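Local coordinates for particle-associated lyase (Acinetobacter bacteriophage AP22, PDB 4Y9V), which probably cleaves the capsular polysaccharide of Acinetobacter baumannii by a lyase mechanism, as the trimeric tailspike of the phage particle, at residues Y215-L229 against Y241-R253. Residues are numbered along the deposited sequence; the frame is centred on the assembly and turned at random.
Sequences YLKTVSTDNNPNVPL and YFENKGGKFAGLR. With 49T (2-acetamido-2-deoxy-alpha-D-fucopyranose), chain B.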
loop_
_atom_site.group_PDB
_atom_site.type_symbol
_atom_site.label_atom_id
_atom_site.label_comp_id
_atom_site.label_asym_id
_atom_site.label_seq_id
_atom_site.Cartn_x
_atom_site.Cartn_y
_atom_site.Cartn_z
ATOM N N TYR A 215 -12.203 -13.729 24.491
ATOM C CA TYR A 215 -12.862 -14.743 23.672
ATOM C C TYR A 215 -14.343 -14.604 23.961
ATOM O O TYR A 215 -14.729 -14.630 25.136
ATOM C CB TYR A 215 -12.373 -16.109 24.120
ATOM C CG TYR A 215 -13.008 -17.325 23.498
ATOM C CD1 TYR A 215 -14.168 -17.878 23.999
ATOM C CD2 TYR A 215 -12.402 -17.942 22.409
ATOM C CE1 TYR A 215 -14.739 -18.995 23.425
ATOM C CE2 TYR A 215 -12.945 -19.075 21.846
ATOM C CZ TYR A 215 -14.116 -19.615 22.354
ATOM O OH TYR A 215 -14.665 -20.792 21.897
ATOM N N LEU A 216 -15.134 -14.493 22.907
ATOM C CA LEU A 216 -16.590 -14.430 23.083
ATOM C C LEU A 216 -17.161 -15.222 21.922
ATOM O O LEU A 216 -16.867 -14.918 20.750
ATOM C CB LEU A 216 -17.024 -12.986 23.153
ATOM C CG LEU A 216 -18.526 -12.769 23.247
ATOM C CD1 LEU A 216 -19.117 -13.455 24.442
ATOM C CD2 LEU A 216 -18.882 -11.270 23.265
ATOM N N LYS A 217 -17.942 -16.260 22.208
ATOM C CA LYS A 217 -18.549 -17.135 21.217
ATOM C C LYS A 217 -20.031 -17.267 21.583
ATOM O O LYS A 217 -20.383 -17.547 22.728
ATOM C CB LYS A 217 -17.867 -18.485 21.182
ATOM C CG LYS A 217 -18.413 -19.451 20.134
ATOM C CD LYS A 217 -17.574 -20.703 19.977
ATOM C CE LYS A 217 -18.233 -21.705 19.067
ATOM N NZ LYS A 217 -17.360 -22.873 18.838
ATOM N N THR A 218 -20.880 -17.043 20.572
ATOM C CA THR A 218 -22.317 -16.938 20.790
ATOM C C THR A 218 -23.058 -17.749 19.757
ATOM O O THR A 218 -22.589 -17.969 18.621
ATOM C CB THR A 218 -22.796 -15.476 20.757
ATOM O OG1 THR A 218 -22.690 -14.937 19.455
ATOM C CG2 THR A 218 -21.974 -14.579 21.685
ATOM N N VAL A 219 -24.282 -18.142 20.139
ATOM C CA VAL A 219 -25.236 -18.812 19.280
ATOM C C VAL A 219 -26.594 -18.123 19.422
ATOM O O VAL A 219 -27.034 -17.892 20.544
ATOM C CB VAL A 219 -25.397 -20.309 19.643
ATOM C CG1 VAL A 219 -26.536 -20.962 18.833
ATOM C CG2 VAL A 219 -24.083 -21.021 19.395
ATOM N N SER A 220 -27.250 -17.868 18.284
ATOM C CA SER A 220 -28.588 -17.334 18.271
ATOM C C SER A 220 -29.334 -18.023 17.116
ATOM O O SER A 220 -28.706 -18.516 16.194
ATOM C CB SER A 220 -28.575 -15.811 17.951
ATOM O OG SER A 220 -27.741 -15.123 18.870
ATOM N N THR A 221 -30.659 -18.014 17.170
ATOM C CA THR A 221 -31.387 -18.443 15.990
ATOM C C THR A 221 -31.297 -17.386 14.895
ATOM O O THR A 221 -30.955 -16.221 15.137
ATOM C CB THR A 221 -32.868 -18.725 16.306
ATOM O OG1 THR A 221 -33.473 -17.484 16.558
ATOM C CG2 THR A 221 -33.020 -19.704 17.465
ATOM N N ASP A 222 -31.655 -17.777 13.674
ATOM C CA ASP A 222 -31.722 -16.833 12.579
ATOM C C ASP A 222 -32.906 -15.874 12.700
ATOM O O ASP A 222 -32.997 -14.921 11.924
ATOM C CB ASP A 222 -31.776 -17.526 11.210
ATOM C CG ASP A 222 -30.453 -18.115 10.757
ATOM O OD1 ASP A 222 -29.390 -17.724 11.262
ATOM O OD2 ASP A 222 -30.509 -18.930 9.797
ATOM N N ASN A 223 -33.815 -16.083 13.640
ATOM C CA ASN A 223 -34.936 -15.228 13.922
ATOM C C ASN A 223 -34.661 -14.227 15.040
ATOM O O ASN A 223 -35.503 -13.347 15.294
ATOM C CB ASN A 223 -36.219 -16.062 14.287
ATOM C CG ASN A 223 -36.663 -16.832 13.081
ATOM O OD1 ASN A 223 -36.755 -16.227 12.005
ATOM N ND2 ASN A 223 -36.880 -18.116 13.237
ATOM N N ASN A 224 -33.529 -14.314 15.717
ATOM C CA ASN A 224 -33.265 -13.449 16.874
ATOM C C ASN A 224 -32.938 -12.037 16.340
ATOM O O ASN A 224 -31.935 -11.887 15.627
ATOM C CB ASN A 224 -32.105 -14.016 17.660
ATOM C CG ASN A 224 -31.850 -13.263 18.954
ATOM O OD1 ASN A 224 -32.046 -12.040 19.021
ATOM N ND2 ASN A 224 -31.359 -13.957 19.965
ATOM N N PRO A 225 -33.723 -11.023 16.668
ATOM C CA PRO A 225 -33.490 -9.690 16.104
ATOM C C PRO A 225 -32.344 -8.961 16.729
ATOM O O PRO A 225 -31.885 -7.972 16.193
ATOM C CB PRO A 225 -34.803 -8.974 16.388
ATOM C CG PRO A 225 -35.278 -9.589 17.679
ATOM C CD PRO A 225 -34.910 -11.032 17.558
ATOM N N ASN A 226 -31.780 -9.468 17.810
ATOM C CA ASN A 226 -30.636 -8.817 18.451
ATOM C C ASN A 226 -29.360 -9.215 17.735
ATOM O O ASN A 226 -29.098 -10.414 17.475
ATOM C CB ASN A 226 -30.534 -9.251 19.911
ATOM C CG ASN A 226 -31.713 -8.844 20.712
ATOM O OD1 ASN A 226 -32.559 -9.791 21.012
ATOM N ND2 ASN A 226 -31.873 -7.633 21.000
ATOM N N VAL A 227 -28.519 -8.242 17.433
ATOM C CA VAL A 227 -27.145 -8.542 17.041
ATOM C C VAL A 227 -26.466 -9.202 18.232
ATOM O O VAL A 227 -26.565 -8.684 19.353
ATOM C CB VAL A 227 -26.448 -7.245 16.596
ATOM C CG1 VAL A 227 -24.988 -7.517 16.248
ATOM C CG2 VAL A 227 -27.192 -6.633 15.402
ATOM N N PRO A 228 -25.788 -10.342 18.066
ATOM C CA PRO A 228 -25.231 -11.017 19.231
ATOM C C PRO A 228 -24.370 -10.170 20.135
ATOM O O PRO A 228 -24.454 -10.270 21.350
ATOM C CB PRO A 228 -24.487 -12.195 18.547
ATOM C CG PRO A 228 -25.269 -12.490 17.315
ATOM C CD PRO A 228 -25.751 -11.177 16.857
ATOM N N LEU A 229 -23.501 -9.328 19.533
ATOM C CA LEU A 229 -22.790 -8.321 20.310
ATOM C C LEU A 229 -22.825 -6.987 19.541
ATOM O O LEU A 229 -22.441 -6.923 18.369
ATOM C CB LEU A 229 -21.348 -8.678 20.562
ATOM C CG LEU A 229 -20.501 -7.599 21.283
ATOM C CD1 LEU A 229 -21.021 -7.293 22.673
ATOM C CD2 LEU A 229 -19.048 -8.012 21.296
ATOM N N TYR A 241 -11.075 -12.008 20.503
ATOM C CA TYR A 241 -11.666 -12.894 19.525
ATOM C C TYR A 241 -13.183 -12.975 19.708
ATOM O O TYR A 241 -13.648 -13.232 20.822
ATOM C CB TYR A 241 -11.074 -14.294 19.647
ATOM C CG TYR A 241 -11.729 -15.256 18.675
ATOM C CD1 TYR A 241 -11.411 -15.211 17.328
ATOM C CD2 TYR A 241 -12.697 -16.162 19.057
ATOM C CE1 TYR A 241 -12.036 -16.070 16.417
ATOM C CE2 TYR A 241 -13.324 -17.017 18.188
ATOM C CZ TYR A 241 -12.987 -16.970 16.837
ATOM O OH TYR A 241 -13.576 -17.811 15.920
ATOM N N PHE A 242 -13.930 -12.788 18.640
ATOM C CA PHE A 242 -15.378 -12.885 18.618
ATOM C C PHE A 242 -15.840 -13.833 17.544
ATOM O O PHE A 242 -15.335 -13.802 16.421
ATOM C CB PHE A 242 -15.974 -11.477 18.315
ATOM C CG PHE A 242 -17.493 -11.517 18.230
ATOM C CD1 PHE A 242 -18.229 -11.515 19.394
ATOM C CD2 PHE A 242 -18.138 -11.631 17.015
ATOM C CE1 PHE A 242 -19.609 -11.614 19.337
ATOM C CE2 PHE A 242 -19.520 -11.747 16.956
ATOM C CZ PHE A 242 -20.243 -11.725 18.129
ATOM N N GLU A 243 -16.841 -14.649 17.875
ATOM C CA GLU A 243 -17.445 -15.550 16.939
ATOM C C GLU A 243 -18.939 -15.662 17.237
ATOM O O GLU A 243 -19.314 -15.870 18.396
ATOM C CB GLU A 243 -16.810 -16.967 17.110
ATOM C CG GLU A 243 -17.502 -18.070 16.310
ATOM C CD GLU A 243 -16.738 -19.397 16.288
ATOM O OE1 GLU A 243 -15.541 -19.410 16.673
ATOM O OE2 GLU A 243 -17.368 -20.384 15.900
ATOM N N ASN A 244 -19.781 -15.590 16.205
ATOM C CA ASN A 244 -21.206 -15.866 16.367
ATOM C C ASN A 244 -21.652 -16.892 15.368
ATOM O O ASN A 244 -21.124 -16.991 14.259
ATOM C CB ASN A 244 -22.072 -14.591 16.227
ATOM C CG ASN A 244 -22.151 -14.124 14.791
ATOM O OD1 ASN A 244 -21.152 -13.614 14.249
ATOM N ND2 ASN A 244 -23.265 -14.352 14.120
ATOM N N LYS A 245 -22.716 -17.599 15.731
ATOM C CA LYS A 245 -23.584 -18.367 14.848
ATOM C C LYS A 245 -24.973 -17.773 14.959
ATOM O O LYS A 245 -25.448 -17.606 16.083
ATOM C CB LYS A 245 -23.594 -19.847 15.288
ATOM C CG LYS A 245 -24.667 -20.684 14.613
ATOM C CD LYS A 245 -24.579 -22.120 14.949
ATOM C CE LYS A 245 -25.566 -22.963 14.110
ATOM N NZ LYS A 245 -25.340 -24.379 14.537
ATOM N N GLY A 246 -25.627 -17.472 13.869
ATOM C CA GLY A 246 -26.986 -17.010 13.912
ATOM C C GLY A 246 -27.108 -15.514 14.103
ATOM O O GLY A 246 -26.149 -14.738 13.992
ATOM N N GLY A 247 -28.354 -15.106 14.379
ATOM C CA GLY A 247 -28.746 -13.717 14.414
ATOM C C GLY A 247 -29.419 -13.298 13.114
ATOM O O GLY A 247 -28.937 -13.625 12.038
ATOM N N LYS A 248 -30.530 -12.587 13.218
ATOM C CA LYS A 248 -31.280 -12.228 12.015
ATOM C C LYS A 248 -30.561 -11.190 11.143
ATOM O O LYS A 248 -30.577 -11.317 9.929
ATOM C CB LYS A 248 -32.670 -11.715 12.432
ATOM C CG LYS A 248 -33.544 -11.345 11.244
ATOM C CD LYS A 248 -35.000 -11.118 11.695
ATOM C CE LYS A 248 -35.892 -10.759 10.513
ATOM N NZ LYS A 248 -37.300 -10.667 10.997
ATOM N N PHE A 249 -29.993 -10.155 11.780
ATOM C CA PHE A 249 -29.583 -8.967 11.034
ATOM C C PHE A 249 -28.083 -8.820 10.844
ATOM O O PHE A 249 -27.653 -8.436 9.741
ATOM C CB PHE A 249 -30.118 -7.716 11.694
ATOM C CG PHE A 249 -31.646 -7.614 11.643
ATOM C CD1 PHE A 249 -32.288 -7.474 10.426
ATOM C CD2 PHE A 249 -32.406 -7.651 12.803
ATOM C CE1 PHE A 249 -33.671 -7.380 10.358
ATOM C CE2 PHE A 249 -33.785 -7.563 12.735
ATOM C CZ PHE A 249 -34.428 -7.418 11.516
ATOM N N ALA A 250 -27.286 -9.068 11.878
ATOM C CA ALA A 250 -25.839 -8.894 11.796
ATOM C C ALA A 250 -25.198 -9.708 12.919
ATOM O O ALA A 250 -25.822 -9.949 13.944
ATOM C CB ALA A 250 -25.442 -7.438 11.888
ATOM N N GLY A 251 -23.928 -10.049 12.723
ATOM C CA GLY A 251 -23.209 -10.830 13.723
ATOM C C GLY A 251 -22.550 -9.999 14.809
ATOM O O GLY A 251 -22.678 -10.297 16.025
ATOM N N LEU A 252 -21.859 -8.942 14.401
ATOM C CA LEU A 252 -21.143 -8.036 15.277
ATOM C C LEU A 252 -21.400 -6.634 14.787
ATOM O O LEU A 252 -21.266 -6.388 13.573
ATOM C CB LEU A 252 -19.647 -8.336 15.217
ATOM C CG LEU A 252 -18.725 -7.401 16.017
ATOM C CD1 LEU A 252 -18.974 -7.502 17.504
ATOM C CD2 LEU A 252 -17.248 -7.711 15.707
ATOM N N ARG A 253 -21.719 -5.704 15.690
ATOM C CA ARG A 253 -21.848 -4.299 15.307
ATOM C C ARG A 253 -20.969 -3.460 16.214
ATOM O O ARG A 253 -21.021 -3.582 17.447
ATOM C CB ARG A 253 -23.302 -3.822 15.402
ATOM C CG ARG A 253 -23.481 -2.352 15.093
ATOM C CD ARG A 253 -24.914 -1.881 15.192
ATOM N NE ARG A 253 -25.748 -2.525 14.192
ATOM C CZ ARG A 253 -26.973 -3.013 14.364
ATOM N NH1 ARG A 253 -27.565 -2.948 15.541
ATOM N NH2 ARG A 253 -27.589 -3.606 13.341
HETATM C C1 49T B . -31.326 0.411 10.442
HETATM C C2 49T B . -32.445 -0.137 11.334
HETATM N N2 49T B . -32.610 -1.581 11.104
HETATM C C7 49T B . -32.231 -2.469 12.010
HETATM O O7 49T B . -31.645 -2.211 13.043
HETATM C C8 49T B . -32.566 -3.920 11.649
HETATM O O5 49T B . -31.283 1.794 10.465
HETATM C C5 49T B . -32.501 2.463 10.107
HETATM C C6 49T B . -32.223 3.953 10.066
HETATM C C4 49T B . -33.593 2.058 11.093
HETATM O O4 49T B . -33.208 2.485 12.396
HETATM C C3 49T B . -33.754 0.563 11.046
HETATM O O3 49T B . -34.697 0.155 12.074
HETATM O O HOH W 1 -14.926 -21.871 17.649
HETATM O O HOH W 2 -25.012 -15.586 18.056
HETATM O O HOH W 3 -27.474 -15.706 10.871
HETATM O O HOH W 4 -37.824 -13.592 11.459
HETATM O O HOH W 5 -29.667 -9.568 14.590
HETATM O O HOH W 6 -28.558 -10.466 14.427
#
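Strand 215-220 runs parallel to strand 241-245, Leu216 beside Phe242 and Thr218 beside Asn244. Five backbone hydrogen bonds join the strands, from Leu216 N to Tyr241 O at one end to Ser220 N to Lys245 O at the other. Past them the bends of both chains stay joined. Gly247 N reaches Thr221 O at 2.9 Å from above the carbonyl plane, and Asn224 N meets the same oxygen from the opposite face, closing a type I turn. Lys248 N donates to Asn224 O, and Arg253 N to Leu229 O at 3.0 Å.

On one sheet face, Lys217 and Glu243 run side by side, both extended. Lys217 NZ and Glu243 OE2, 3.9 Å apart, form a long salt bridge, and water 1 links NZ to Glu243 OE1. Tyr241 OH also donates to Glu243 OE1, 2.6 Å away and above the carboxylate plane. The Tyr215 and Tyr241 rings, 30° apart in tilt, barely overlap.

Apolar contacts gather at Phe242. Leu252 CD1 lies over the centre of its ring, 4.1 Å above the plane. Leu216 CD2 comes in at the edge, and Leu229 CB approaches Phe242 CE1 obliquely at 3.6 Å.

Beyond the bend, Val227 CG2 lies over one face, toward the rim, of the Arg253 guanidinium, whose NE is hydrogen-bonded to Gln281. Phe249 has Lys248 CG over one face and the acetamido methyl C8 of 49T over the other, 3.6 Å above the plane. Pro225 O lies at its edge in plane.

Such stacking of successive strands and corners is characteristic of the parallel beta-helix of pectin lyase-like proteins; here the loop before the corner at Gly251 brings Phe249 into the glycan pocket.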